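Local coordinates for uncharacterized protein (Corynebacterium glutamicum, PDB 2NSF) that probably isomerises maleylpyruvate to fumarylpyruvate with mycothiol as the thiol cofactor, and binds a zinc ion, at residues H25-P28 and L29-L33; R133-S136 and E137-S141; G179-P182 and E183-R187; G230-A233 and G234-Y238. One frame throughout, in Å; residues are numbered along the deposited sequence.

Contact 1: H25-P28 and L29-L33; sequences HDLP and LEERL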
# COMPACT_ATOMS: atom_id res chain seq x y z
N HIS A 25 -0.61 13.33 -3.28
CA HIS A 25 0.56 14.18 -3.17
C HIS A 25 0.30 15.69 -3.15
O HIS A 25 1.06 16.44 -2.53
CB HIS A 25 1.55 13.83 -4.29
CG HIS A 25 1.84 12.37 -4.39
ND1 HIS A 25 2.35 11.63 -3.34
CD2 HIS A 25 1.68 11.49 -5.41
CE1 HIS A 25 2.49 10.37 -3.71
NE2 HIS A 25 2.09 10.26 -4.96
N ASP A 26 -0.77 16.13 -3.80
CA ASP A 26 -1.12 17.55 -3.86
C ASP A 26 -1.83 18.01 -2.59
O ASP A 26 -1.99 19.21 -2.37
CB ASP A 26 -2.03 17.85 -5.05
CG ASP A 26 -1.48 17.35 -6.36
OD1 ASP A 26 -0.32 17.69 -6.69
OD2 ASP A 26 -2.21 16.63 -7.07
N LEU A 27 -2.26 17.07 -1.77
CA LEU A 27 -2.97 17.40 -0.54
C LEU A 27 -2.06 18.01 0.51
O LEU A 27 -0.86 17.75 0.54
CB LEU A 27 -3.62 16.14 0.05
CG LEU A 27 -4.65 15.40 -0.81
CD1 LEU A 27 -5.09 14.13 -0.09
CD2 LEU A 27 -5.84 16.30 -1.08
N PRO A 28 -2.63 18.87 1.38
CA PRO A 28 -1.82 19.49 2.43
C PRO A 28 -1.35 18.38 3.37
O PRO A 28 -2.04 17.37 3.52
CB PRO A 28 -2.80 20.44 3.11
CG PRO A 28 -3.73 20.81 1.99
CD PRO A 28 -3.96 19.49 1.30
N LEU A 29 -0.19 18.56 3.98
CA LEU A 29 0.36 17.56 4.89
C LEU A 29 -0.65 17.05 5.92
O LEU A 29 -0.75 15.84 6.14
CB LEU A 29 1.59 18.12 5.61
CG LEU A 29 2.95 17.69 5.05
CD1 LEU A 29 4.02 18.68 5.47
CD2 LEU A 29 3.27 16.29 5.54
N GLU A 30 -1.38 17.96 6.55
CA GLU A 30 -2.36 17.56 7.56
C GLU A 30 -3.41 16.60 7.04
O GLU A 30 -3.82 15.68 7.74
CB GLU A 30 -3.04 18.79 8.17
CG GLU A 30 -2.13 19.61 9.07
CD GLU A 30 -1.40 18.76 10.09
OE1 GLU A 30 -2.06 17.95 10.78
OE2 GLU A 30 -0.16 18.90 10.21
N GLU A 31 -3.87 16.83 5.81
CA GLU A 31 -4.88 15.96 5.22
C GLU A 31 -4.29 14.60 4.87
O GLU A 31 -4.99 13.58 4.92
CB GLU A 31 -5.49 16.63 3.98
CG GLU A 31 -6.58 17.63 4.35
CD GLU A 31 -6.97 18.55 3.20
OE1 GLU A 31 -7.33 18.03 2.12
OE2 GLU A 31 -6.92 19.78 3.39
N ARG A 32 -3.01 14.57 4.52
CA ARG A 32 -2.36 13.31 4.21
C ARG A 32 -2.17 12.50 5.49
O ARG A 32 -2.31 11.28 5.49
CB ARG A 32 -1.02 13.56 3.51
CG ARG A 32 -1.18 13.99 2.06
CD ARG A 32 0.16 14.25 1.39
NE ARG A 32 0.62 15.61 1.63
CZ ARG A 32 1.87 16.02 1.41
NH1 ARG A 32 2.78 15.17 0.95
NH2 ARG A 32 2.20 17.29 1.63
N LEU A 33 -1.87 13.19 6.59
CA LEU A 33 -1.69 12.53 7.87
C LEU A 33 -3.04 11.95 8.32
O LEU A 33 -3.10 10.83 8.84
CB LEU A 33 -1.18 13.51 8.92
CG LEU A 33 -1.00 12.96 10.34
CD1 LEU A 33 -0.05 11.77 10.32
CD2 LEU A 33 -0.47 14.05 11.26
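Arg32 reaches back from the first turn of its helix to the backbone that leads into it, and its NE lies 2.8 Å from Leu27 O. The bond is short but bent, 117° at the hydrogen, and therefore weak. The guanidinium is steered there by its bend at chi3 (-86°), which turns an otherwise extended chain toward the carbonyls of the incoming loop. His25 O stands 4.0 Å from Arg32 CZ, over the centre of one face of the group, while a methyl of Leu29 lies off-centre over the opposite face. Lower down the same side chain, Arg32 CG rests against Leu27 CB at 3.8 Å, leaving Leu27 touched twice, on CB by the stem and on O by the polar end.

Pro28 occupies the N-cap position of helix 29-49. Its ring offers no side-chain acceptor, and its carbonyl takes the first bonds of the helix: Pro28 O accepts a well-formed bond from Arg32 N at 3.1 Å and a weak one from Glu31 N. The extended side chain of Glu31 lays its carboxylate against the CG-CD side of the proline ring, the two side chains meeting at a slant, with Glu31 OE2 3.6 Å from both Pro28 CG and Pro28 CD. The other oxygen passes near a methyl of Leu27, whose side chain crosses that of Glu31 at about a right angle. A carboxylate this close to the start of a helix would probably interact favourably with the helix dipole.

Farther out, helix 156-171 backs the turn: its Leu158 touches Leu29, Arg32 and Leu33, and Trp159 meets the ring of His25 edge-to-face. Asp26 OD2 accepts from Thr23 N, just before the segment.

Contact 2: R133-S136 and E137-S141; sequences RETS and EDAWS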
# COMPACT_ATOMS: atom_id res chain seq x y z
N ARG A 133 4.27 13.17 14.34
CA ARG A 133 3.89 14.34 15.13
C ARG A 133 5.07 15.20 15.55
O ARG A 133 4.95 16.42 15.65
CB ARG A 133 3.12 13.91 16.39
CG ARG A 133 1.77 13.27 16.13
CD ARG A 133 0.84 13.47 17.32
NE ARG A 133 1.49 13.19 18.60
CZ ARG A 133 0.90 13.31 19.78
NH1 ARG A 133 -0.37 13.70 19.86
NH2 ARG A 133 1.57 13.03 20.89
N GLU A 134 6.22 14.58 15.79
CA GLU A 134 7.40 15.32 16.22
C GLU A 134 8.34 15.74 15.09
O GLU A 134 9.42 16.28 15.34
CB GLU A 134 8.17 14.51 17.26
CG GLU A 134 7.30 14.02 18.41
CD GLU A 134 8.09 13.41 19.54
OE1 GLU A 134 9.14 12.78 19.28
OE2 GLU A 134 7.66 13.53 20.71
N THR A 135 7.93 15.50 13.85
CA THR A 135 8.74 15.85 12.69
C THR A 135 8.70 17.35 12.43
O THR A 135 7.63 17.96 12.41
CB THR A 135 8.25 15.10 11.43
OG1 THR A 135 8.49 13.70 11.59
CG2 THR A 135 8.99 15.59 10.18
N SER A 136 9.87 17.95 12.23
CA SER A 136 9.97 19.38 11.98
C SER A 136 9.54 19.72 10.56
O SER A 136 9.55 18.87 9.67
CB SER A 136 11.40 19.87 12.21
OG SER A 136 12.30 19.28 11.29
N GLU A 137 9.19 20.99 10.35
CA GLU A 137 8.76 21.47 9.05
C GLU A 137 9.78 21.14 7.95
O GLU A 137 9.42 20.60 6.91
CB GLU A 137 8.51 22.98 9.10
CG GLU A 137 8.21 23.61 7.76
CD GLU A 137 6.91 24.39 7.75
OE1 GLU A 137 5.87 23.80 8.12
OE2 GLU A 137 6.93 25.58 7.38
N ASP A 138 11.04 21.47 8.19
CA ASP A 138 12.08 21.21 7.21
C ASP A 138 12.28 19.72 6.94
O ASP A 138 12.50 19.31 5.81
CB ASP A 138 13.42 21.81 7.65
CG ASP A 138 13.35 23.32 7.83
OD1 ASP A 138 12.45 23.96 7.25
OD2 ASP A 138 14.22 23.86 8.55
N ALA A 139 12.19 18.91 8.00
CA ALA A 139 12.39 17.47 7.87
C ALA A 139 11.40 16.81 6.92
O ALA A 139 11.73 15.81 6.26
CB ALA A 139 12.30 16.81 9.25
N TRP A 140 10.19 17.35 6.83
CA TRP A 140 9.18 16.78 5.94
C TRP A 140 9.63 16.74 4.48
O TRP A 140 9.18 15.89 3.72
CB TRP A 140 7.86 17.54 6.06
CG TRP A 140 7.03 17.15 7.26
CD1 TRP A 140 6.69 17.95 8.32
CD2 TRP A 140 6.43 15.88 7.52
NE1 TRP A 140 5.92 17.25 9.21
CE2 TRP A 140 5.74 15.97 8.74
CE3 TRP A 140 6.41 14.66 6.82
CZ2 TRP A 140 5.04 14.89 9.30
CZ3 TRP A 140 5.71 13.58 7.37
CH2 TRP A 140 5.03 13.71 8.60
N SER A 141 10.53 17.64 4.09
CA SER A 141 11.01 17.66 2.71
C SER A 141 12.40 17.06 2.53
O SER A 141 12.95 17.07 1.43
CB SER A 141 11.00 19.10 2.18
OG SER A 141 11.85 19.93 2.94
O HOH W 1 4.99 17.13 12.18
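From Ser136 O the chain winds through a helix-like turn, residues 137-140 having helical backbone angles, and Trp140 N closes it with a 3.3 Å bond to Ser136 O. Thr135, just ahead of that turn, sets its methyl over the indole of Trp140. CG2 stands 3.5 Å from the centroid of the five-membered ring and only 7° off its normal, a CH-pi contact made squarely over the pyrrole part of the indole. The torsion of Thr135 (chi1 -66°) divides its branches: CG2 goes to the indole, and OG1 turns to Ala131 O, its main partner, with the side-chain amide of Asn88 also within bonding distance. A water links Thr135 and Trp140 a second time, donating to Thr135 O at 2.8 Å and accepting from Trp140 NE1 at 3.1 Å.

This is the connection between helix 114-133 and strand 143-145, in the N-terminal domain of the mycothiol-dependent maleylpyruvate isomerase family. Ser136 OG accepts a weak bond from Ala139 N, 3.3 Å away, in the manner of a serine at the start of a helical turn; Thr135 CG2 also meets Ala139 CB at 3.6 Å. At the far end Ser141 doubles its hold on Asp138 O, its N and OG both donating from the same face of the carbonyl plane. Trp132 meets the Trp140 ring with the planes about 30° apart, while Met84 of helix 66-89 touches both Thr135 and Trp140.

Contact 3: G179-P182 and E183-R187; sequences GDIP and EVILR. With SO4 (sulfate ion), chain D.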
# COMPACT_ATOMS: atom_id res chain seq x y z
N GLY A 179 -13.74 -0.61 -2.22
CA GLY A 179 -14.76 0.42 -2.24
C GLY A 179 -14.71 1.29 -1.00
O GLY A 179 -15.19 2.43 -1.00
N ASP A 180 -14.12 0.77 0.07
CA ASP A 180 -13.98 1.51 1.33
C ASP A 180 -12.90 2.58 1.25
O ASP A 180 -12.90 3.54 2.02
CB ASP A 180 -13.59 0.56 2.48
CG ASP A 180 -14.72 -0.35 2.90
OD1 ASP A 180 -15.90 0.06 2.79
OD2 ASP A 180 -14.43 -1.47 3.38
N ILE A 181 -11.98 2.42 0.31
CA ILE A 181 -10.86 3.34 0.17
C ILE A 181 -11.21 4.69 -0.45
O ILE A 181 -11.80 4.75 -1.54
CB ILE A 181 -9.73 2.69 -0.66
CG1 ILE A 181 -9.35 1.35 -0.03
CG2 ILE A 181 -8.53 3.62 -0.73
CD1 ILE A 181 -8.42 0.52 -0.90
N PRO A 182 -10.84 5.79 0.23
CA PRO A 182 -11.12 7.14 -0.27
C PRO A 182 -10.66 7.27 -1.72
O PRO A 182 -9.57 6.82 -2.09
CB PRO A 182 -10.32 8.02 0.68
CG PRO A 182 -10.45 7.29 1.97
CD PRO A 182 -10.22 5.85 1.56
N GLU A 183 -11.49 7.91 -2.53
CA GLU A 183 -11.19 8.08 -3.94
C GLU A 183 -9.83 8.71 -4.24
O GLU A 183 -9.15 8.30 -5.18
CB GLU A 183 -12.30 8.91 -4.59
CG GLU A 183 -12.21 9.02 -6.09
CD GLU A 183 -13.42 9.71 -6.68
OE1 GLU A 183 -14.54 9.22 -6.46
OE2 GLU A 183 -13.25 10.75 -7.35
N VAL A 184 -9.42 9.70 -3.45
CA VAL A 184 -8.13 10.34 -3.70
C VAL A 184 -7.00 9.30 -3.62
O VAL A 184 -6.02 9.38 -4.36
CB VAL A 184 -7.87 11.51 -2.71
CG1 VAL A 184 -7.69 10.98 -1.30
CG2 VAL A 184 -6.65 12.30 -3.17
N ILE A 185 -7.15 8.32 -2.74
CA ILE A 185 -6.15 7.28 -2.61
C ILE A 185 -6.24 6.31 -3.79
O ILE A 185 -5.22 5.90 -4.34
CB ILE A 185 -6.29 6.53 -1.27
CG1 ILE A 185 -5.83 7.45 -0.14
CG2 ILE A 185 -5.47 5.24 -1.29
CD1 ILE A 185 -6.06 6.89 1.24
N LEU A 186 -7.46 5.96 -4.19
CA LEU A 186 -7.64 5.05 -5.32
C LEU A 186 -7.10 5.68 -6.62
O LEU A 186 -6.44 5.00 -7.41
CB LEU A 186 -9.12 4.71 -5.51
CG LEU A 186 -9.76 3.80 -4.45
CD1 LEU A 186 -11.23 3.59 -4.78
CD2 LEU A 186 -9.03 2.45 -4.41
N ARG A 187 -7.39 6.96 -6.83
CA ARG A 187 -6.91 7.65 -8.03
C ARG A 187 -5.39 7.68 -8.07
O ARG A 187 -4.79 7.48 -9.12
CB ARG A 187 -7.44 9.08 -8.10
CG ARG A 187 -8.93 9.20 -8.39
CD ARG A 187 -9.29 10.63 -8.81
NE ARG A 187 -8.84 11.61 -7.82
CZ ARG A 187 -9.60 12.11 -6.85
NH1 ARG A 187 -10.87 11.74 -6.73
NH2 ARG A 187 -9.09 12.98 -6.00
S SO4 D . -14.69 -4.25 -4.14
O1 SO4 D . -15.36 -5.27 -3.31
O2 SO4 D . -14.42 -2.98 -3.44
O3 SO4 D . -13.55 -4.76 -4.92
O4 SO4 D . -15.67 -3.91 -5.15
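Two branch methyls, Ile181 CG2 and Ile185 CG2, meet at 3.5 Å, a close approach for methyl carbons, with the two side chains crossing at about a right angle. Both isoleucines hold CG2 opposite their own backbone N (chi1 -54° and -72°), which brings these methyls together and sends the longer CG1 arms elsewhere. Ile181 packs on the first turn of helix 183-199 through a second contact as well: Leu186 CD2 lies 3.8 Å from Ile181 CB, and Leu186 CD1 comes near Ile181 O. Between the two isoleucines in sequence, Pro182 takes the N-cap position. Pro182 O accepts from Leu186 N at 3.1 Å, the donor lying in the carbonyl plane, and more weakly from Ile185 N.

Charge is handled one turn along: Arg187 NH1 forms a salt bridge to Glu183 OE2 at 2.7 Å whose hydrogen bond is bent and weak, with the carboxylate oxygen at the guanidinium edge and in its plane. Arg187 NH2 also donates to Thr22 O. At the start of the loop Gly179 N donates to a sulfate oxygen, O2, at 2.8 Å; the ion probably came from the crystallisation liquor.

Trp166 of helix 156-171, which also carries the zinc ligands Glu164 and His168, packs on Ile181, Pro182 and Ile185. Leu35 of helix 29-49 touches Pro182, Val184 and Ile185, while Leu186 faces Leu232 and Val236 of helix 232-239.

Contact 4: G230-A233 and G234-Y238; sequences GSLA and GIVRY. With SO4 (sulfate ion), chain D.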
# COMPACT_ATOMS: atom_id res chain seq x y z
N GLY A 230 -13.98 -0.38 -15.56
CA GLY A 230 -14.87 -0.60 -14.44
C GLY A 230 -14.88 0.66 -13.60
O GLY A 230 -14.46 1.72 -14.07
N SER A 231 -15.35 0.56 -12.36
CA SER A 231 -15.34 1.72 -11.48
C SER A 231 -13.89 1.85 -11.01
O SER A 231 -13.09 0.94 -11.24
CB SER A 231 -16.24 1.50 -10.27
OG SER A 231 -15.76 0.44 -9.47
N LEU A 232 -13.56 2.95 -10.36
CA LEU A 232 -12.19 3.15 -9.88
C LEU A 232 -11.77 2.03 -8.92
O LEU A 232 -10.67 1.50 -9.02
CB LEU A 232 -12.07 4.51 -9.20
CG LEU A 232 -10.68 4.97 -8.76
CD1 LEU A 232 -9.75 5.10 -9.97
CD2 LEU A 232 -10.80 6.30 -8.04
N ALA A 233 -12.66 1.67 -8.00
CA ALA A 233 -12.33 0.60 -7.05
C ALA A 233 -12.07 -0.69 -7.82
O ALA A 233 -11.17 -1.46 -7.48
CB ALA A 233 -13.46 0.41 -6.06
N GLY A 234 -12.85 -0.91 -8.87
CA GLY A 234 -12.69 -2.11 -9.67
C GLY A 234 -11.36 -2.20 -10.40
O GLY A 234 -10.72 -3.26 -10.40
N ILE A 235 -10.92 -1.12 -11.04
CA ILE A 235 -9.66 -1.18 -11.76
C ILE A 235 -8.47 -1.20 -10.83
O ILE A 235 -7.44 -1.78 -11.16
CB ILE A 235 -9.50 -0.04 -12.81
CG1 ILE A 235 -9.49 1.33 -12.14
CG2 ILE A 235 -10.62 -0.15 -13.84
CD1 ILE A 235 -9.11 2.46 -13.09
N VAL A 236 -8.60 -0.59 -9.65
CA VAL A 236 -7.49 -0.61 -8.71
C VAL A 236 -7.34 -2.01 -8.10
O VAL A 236 -6.23 -2.49 -7.94
CB VAL A 236 -7.66 0.45 -7.60
CG1 VAL A 236 -6.55 0.30 -6.55
CG2 VAL A 236 -7.59 1.84 -8.22
N ARG A 237 -8.45 -2.67 -7.78
CA ARG A 237 -8.35 -4.03 -7.24
C ARG A 237 -7.65 -4.89 -8.29
O ARG A 237 -6.77 -5.69 -7.98
CB ARG A 237 -9.73 -4.64 -6.95
CG ARG A 237 -9.69 -6.14 -6.64
CD ARG A 237 -11.09 -6.76 -6.48
NE ARG A 237 -11.64 -6.58 -5.13
CZ ARG A 237 -11.25 -7.26 -4.06
NH1 ARG A 237 -11.81 -7.03 -2.88
NH2 ARG A 237 -10.31 -8.19 -4.16
N TYR A 238 -8.04 -4.69 -9.55
CA TYR A 238 -7.46 -5.43 -10.66
C TYR A 238 -5.98 -5.13 -10.84
O TYR A 238 -5.16 -6.05 -10.91
CB TYR A 238 -8.21 -5.08 -11.96
CG TYR A 238 -7.52 -5.58 -13.21
CD1 TYR A 238 -7.51 -6.93 -13.55
CD2 TYR A 238 -6.83 -4.69 -14.05
CE1 TYR A 238 -6.84 -7.39 -14.69
CE2 TYR A 238 -6.16 -5.14 -15.19
CZ TYR A 238 -6.17 -6.49 -15.50
OH TYR A 238 -5.51 -6.94 -16.61
S SO4 D . -14.69 -4.25 -4.14
O1 SO4 D . -15.36 -5.27 -3.31
O2 SO4 D . -14.42 -2.98 -3.44
O3 SO4 D . -13.55 -4.76 -4.92
O4 SO4 D . -15.67 -3.91 -5.15
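Ser231 caps the helix that follows it with its side chain: OG accepts from Gly234 N at 3.3 Å and 154°. A chi1 of 64° tucks the hydroxyl between the backbone N and the carbonyl carbon, within reach of that amide. Its own carbonyl is used too, Ser231 O taking the bond from Ile235 N at 3.0 Å. The ladder continues regularly, with Val236 N on Leu232 O and Arg237 N on Ala233 O.

Ser231 is thus a classic N-cap, placed where strand 226-230 of the mixed four-stranded sheet gives way to helix 232-239 in the C-terminal domain. On the apolar side, Leu232 CD1 approaches Ile235 CD1 at 4.1 Å, and Ile235 lies on Leu208 and Val247 of the sheet.

Arg237 leaves the helix with its chain bent at chi3 and meets a sulfate at the edge of its guanidinium. NE donates to sulfate O3 at 2.6 Å, almost perfectly straight at 176°. NH2 is taken by Arg242 O, so two sides of the group are fixed by different partners. Tyr238 OH, in turn, is hydrogen-bonded with Pro255 O.

In the fold
Each contact closes a short local turn, and the four follow one another along the chain without nesting or crossing. Contact 1 opens helix 29-49; contact 2 turns the chain from helix 114-133 toward strand 143-145 and meets contact 1 where Leu29 packs on Trp140. Contact 3 then starts helix 183-199 and touches contact 1 through Val184 and Leu27, joining the helical N-terminal part to the C-terminal one. Contact 4 leads from strand 226-230 into helix 232-239, its Leu232 packing on Glu183, Leu186 and Arg187 of contact 3. One sulfate also bridges contacts 3 and 4. Contacts 2 and 4 lie farthest apart, their centres about 34 Å from each other.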